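Glutaredoxin 2 (Salmonella enterica subsp. enterica serovar Typhimurium, PDB 3IR4) binds glutathione and, as a glutaredoxin, probably uses it to reduce disulfides through a thioredoxin-like domain joined to a helical domain of glutathione S-transferase type. Local coordinates at residues D175-F179 / Y200-A205. Residues are numbered along the deposited sequence.
With SO4 (sulfate ion), chain F.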
ATOM      1  N   ASP A 175      -8.406   8.368  -0.543  1.00  3.30           N
ATOM      2  CA  ASP A 175      -8.509   6.996  -1.046  1.00  4.01           C
ATOM      3  C   ASP A 175      -7.132   6.404  -1.324  1.00  3.48           C
ATOM      4  O   ASP A 175      -6.863   5.230  -1.067  1.00  4.24           O
ATOM      5  CB  ASP A 175      -9.361   6.937  -2.310  1.00  3.86           C
ATOM      6  CG  ASP A 175     -10.778   7.338  -2.043  1.00  3.22           C
ATOM      7  OD1 ASP A 175     -11.470   6.543  -1.373  1.00  4.47           O
ATOM      8  OD2 ASP A 175     -11.199   8.437  -2.450  1.00  4.68           O
ATOM      9  N   ILE A 176      -6.263   7.240  -1.897  1.00  3.87           N
ATOM     10  CA  ILE A 176      -4.907   6.838  -2.214  1.00  3.83           C
ATOM     11  C   ILE A 176      -4.172   6.439  -0.928  1.00  4.06           C
ATOM     12  O   ILE A 176      -3.437   5.462  -0.898  1.00  4.68           O
ATOM     13  CB  ILE A 176      -4.154   7.947  -2.967  1.00  4.79           C
ATOM     14  CG1 ILE A 176      -4.877   8.315  -4.282  1.00  5.28           C
ATOM     15  CG2 ILE A 176      -2.724   7.525  -3.199  1.00  6.23           C
ATOM     16  CD1 ILE A 176      -4.951   7.207  -5.330  1.00  7.90           C
ATOM     17  N   HIS A 177      -4.363   7.182   0.150  1.00  4.48           N
ATOM     18  CA  HIS A 177      -3.700   6.854   1.416  1.00  4.77           C
ATOM     19  C   HIS A 177      -4.391   5.731   2.184  1.00  4.32           C
ATOM     20  O   HIS A 177      -3.722   4.970   2.892  1.00  5.61           O
ATOM     21  CB  HIS A 177      -3.554   8.100   2.291  1.00  4.90           C
ATOM     22  CG  HIS A 177      -2.637   9.113   1.723  1.00  5.77           C
ATOM     23  ND1 HIS A 177      -1.319   8.848   1.432  1.00  6.68           N
ATOM     24  CD2 HIS A 177      -2.869  10.386   1.337  1.00  7.09           C
ATOM     25  CE1 HIS A 177      -0.770   9.938   0.927  1.00  8.39           C
ATOM     26  NE2 HIS A 177      -1.692  10.883   0.858  1.00  6.67           N
ATOM     27  N   LEU A 178      -5.706   5.617   2.094  1.00  4.31           N
ATOM     28  CA  LEU A 178      -6.424   4.631   2.886  1.00  3.88           C
ATOM     29  C   LEU A 178      -6.365   3.203   2.329  1.00  4.03           C
ATOM     30  O   LEU A 178      -6.134   2.239   3.067  1.00  4.36           O
ATOM     31  CB  LEU A 178      -7.904   5.058   3.036  1.00  4.87           C
ATOM     32  CG  LEU A 178      -8.814   4.097   3.763  1.00  4.77           C
ATOM     33  CD1 LEU A 178      -8.321   3.846   5.227  1.00  5.99           C
ATOM     34  CD2 LEU A 178     -10.244   4.603   3.733  1.00  7.13           C
ATOM     35  N   PHE A 179      -6.628   3.038   1.040  1.00  3.72           N
ATOM     36  CA  PHE A 179      -6.678   1.714   0.469  1.00  4.13           C
ATOM     37  C   PHE A 179      -5.419   0.856   0.742  1.00  3.46           C
ATOM     38  O   PHE A 179      -5.567  -0.297   1.118  1.00  4.09           O
ATOM     39  CB  PHE A 179      -7.042   1.713  -1.014  1.00  3.89           C
ATOM     40  CG  PHE A 179      -6.991   0.339  -1.616  1.00  3.84           C
ATOM     41  CD1 PHE A 179      -7.936  -0.623  -1.261  1.00  5.22           C
ATOM     42  CD2 PHE A 179      -5.955  -0.020  -2.444  1.00  4.50           C
ATOM     43  CE1 PHE A 179      -7.889  -1.882  -1.772  1.00  5.14           C
ATOM     44  CE2 PHE A 179      -5.897  -1.310  -2.968  1.00  5.42           C
ATOM     45  CZ  PHE A 179      -6.856  -2.245  -2.616  1.00  5.38           C
ATOM     46  N   TYR A 200     -15.734  -1.267   0.955  1.00  3.61           N
ATOM     47  CA  TYR A 200     -14.783  -0.314   0.346  1.00  4.20           C
ATOM     48  C   TYR A 200     -13.511  -1.074  -0.053  1.00  4.13           C
ATOM     49  O   TYR A 200     -13.010  -0.936  -1.174  1.00  4.43           O
ATOM     50  CB  TYR A 200     -14.490   0.801   1.364  1.00  4.16           C
ATOM     51  CG  TYR A 200     -13.415   1.760   0.928  1.00  4.24           C
ATOM     52  CD1 TYR A 200     -12.071   1.525   1.215  1.00  4.94           C
ATOM     53  CD2 TYR A 200     -13.734   2.874   0.181  1.00  4.33           C
ATOM     54  CE1 TYR A 200     -11.104   2.399   0.819  1.00  5.43           C
ATOM     55  CE2 TYR A 200     -12.755   3.756  -0.225  1.00  4.03           C
ATOM     56  CZ  TYR A 200     -11.443   3.506   0.065  1.00  4.76           C
ATOM     57  OH  TYR A 200     -10.435   4.350  -0.325  1.00  5.38           O
ATOM     58  N   ARG A 201     -12.958  -1.849   0.863  1.00  4.14           N
ATOM     59  CA  ARG A 201     -11.778  -2.649   0.595  1.00  4.60           C
ATOM     60  C   ARG A 201     -11.975  -3.520  -0.637  1.00  4.24           C
ATOM     61  O   ARG A 201     -11.139  -3.555  -1.530  1.00  4.72           O
ATOM     62  CB  ARG A 201     -11.539  -3.531   1.808  1.00  5.52           C
ATOM     63  CG  ARG A 201     -10.451  -4.599   1.703  1.00  7.03           C
ATOM     64  CD  ARG A 201     -10.653  -5.675   2.744  1.00  7.75           C
ATOM     65  NE  ARG A 201     -11.818  -6.484   2.437  1.00  7.54           N
ATOM     66  CZ  ARG A 201     -12.507  -7.180   3.336  1.00  7.48           C
ATOM     67  NH1 ARG A 201     -12.142  -7.189   4.605  1.00  9.47           N
ATOM     68  NH2 ARG A 201     -13.559  -7.880   2.962  1.00  8.92           N
ATOM     69  N   ASP A 202     -13.093  -4.228  -0.690  1.00  4.07           N
ATOM     70  CA  ASP A 202     -13.349  -5.152  -1.777  1.00  5.00           C
ATOM     71  C   ASP A 202     -13.540  -4.447  -3.090  1.00  4.46           C
ATOM     72  O   ASP A 202     -12.993  -4.852  -4.125  1.00  4.93           O
ATOM     73  CB  ASP A 202     -14.571  -6.015  -1.459  1.00  5.49           C
ATOM     74  CG  ASP A 202     -14.334  -7.025  -0.354  1.00  6.14           C
ATOM     75  OD1 ASP A 202     -13.178  -7.270   0.030  1.00  7.58           O
ATOM     76  OD2 ASP A 202     -15.344  -7.553   0.157  1.00  8.55           O
ATOM     77  N   ASN A 203     -14.312  -3.374  -3.085  1.00  4.52           N
ATOM     78  CA  ASN A 203     -14.550  -2.652  -4.313  1.00  4.29           C
ATOM     79  C   ASN A 203     -13.292  -1.979  -4.830  1.00  4.32           C
ATOM     80  O   ASN A 203     -12.979  -2.027  -6.013  1.00  4.63           O
ATOM     81  CB  ASN A 203     -15.641  -1.601  -4.148  1.00  4.54           C
ATOM     82  CG  ASN A 203     -15.718  -0.738  -5.374  1.00  6.31           C
ATOM     83  OD1 ASN A 203     -16.190  -1.194  -6.414  1.00  6.66           O
ATOM     84  ND2 ASN A 203     -15.133   0.457  -5.304  1.00  6.37           N
HETATM   85  N   MSE A 204     -12.555  -1.341  -3.928  1.00  3.81           N
HETATM   86  CA  MSE A 204     -11.355  -0.653  -4.352  1.00  3.96           C
HETATM   87  C   MSE A 204     -10.305  -1.634  -4.885  1.00  3.77           C
HETATM   88  O   MSE A 204      -9.609  -1.295  -5.840  1.00  4.68           O
HETATM   89  CB  MSE A 204     -10.786   0.196  -3.232  1.00  4.36           C
HETATM   90  CG  MSE A 204     -11.653   1.368  -2.880  1.00  6.07           C
HETATM   91 SE   MSE A 204     -12.043   2.625  -4.272  1.00 10.34          SE
HETATM   92  CE  MSE A 204     -10.355   2.923  -4.798  1.00  6.92           C
ATOM     93  N   ALA A 205     -10.186  -2.831  -4.316  1.00  4.41           N
ATOM     94  CA  ALA A 205      -9.262  -3.814  -4.862  1.00  4.85           C
ATOM     95  C   ALA A 205      -9.663  -4.142  -6.316  1.00  4.79           C
ATOM     96  O   ALA A 205      -8.806  -4.209  -7.208  1.00  5.44           O
ATOM     97  CB  ALA A 205      -9.241  -5.040  -4.015  1.00  5.59           C
TER
HETATM   98  S   SO4 F 220      -0.678  14.506   0.946  0.60 10.50           S
HETATM   99  O1  SO4 F 220      -1.379  15.726   0.478  0.60 10.97           O
HETATM  100  O2  SO4 F 220      -1.331  14.139   2.220  0.60  9.90           O
HETATM  101  O3  SO4 F 220      -0.876  13.479  -0.079  0.60 11.55           O
HETATM  102  O4  SO4 F 220       0.715  14.851   1.189  0.60 14.13           O
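Helices whose axes stand well apart can still be joined when long side chains span the gap, and the pair 175-179 and 200-205 illustrates this. Their segment axes come no closer than 11.5 Å, so two aromatic rings, one from each helix, do most of the bridging. The segments run at 111° to each other.

Phe-179 points toward the other helix and brings its ring up against the turn from Arg-201 to Ala-205. CD1 of Phe-179 lies 3.6 Å from CB of Met-204, a selenomethionine in this crystal, and CZ of Phe-179 is 3.9 Å from CB of Ala-205. The ring edge meets the backbone as well, CE1 of Phe-179 lying 3.7 Å from O of Arg-201, an oxygen already engaged by the helical bond from N of Ala-205.

Tyr-200 reaches back the other way. CD2 of Leu-178 lies 3.8 Å from CE1 of Tyr-200, and OH of Tyr-200 donates a 2.6 Å hydrogen bond to OD1 of Asp-175. Burying a carboxylate is costly, and here the cost is met by several donors: OD1 also accepts from the backbone N of Val-167, and OD2 from that of Ser-172, consistent with the Ser-x-x-Asp capping box of the glutathione S-transferase fold. Asp-175 thereby ties the connection leading into helix 173-185 to helix 195-208.

Both helices belong to the all-helical C-terminal domain. Helix 87-97 packs against Leu-178, while Met-20 of helix 13-25, in the thioredoxin-like domain, touches both Phe-179 and Met-204, placing this crossing at the interface between the two domains.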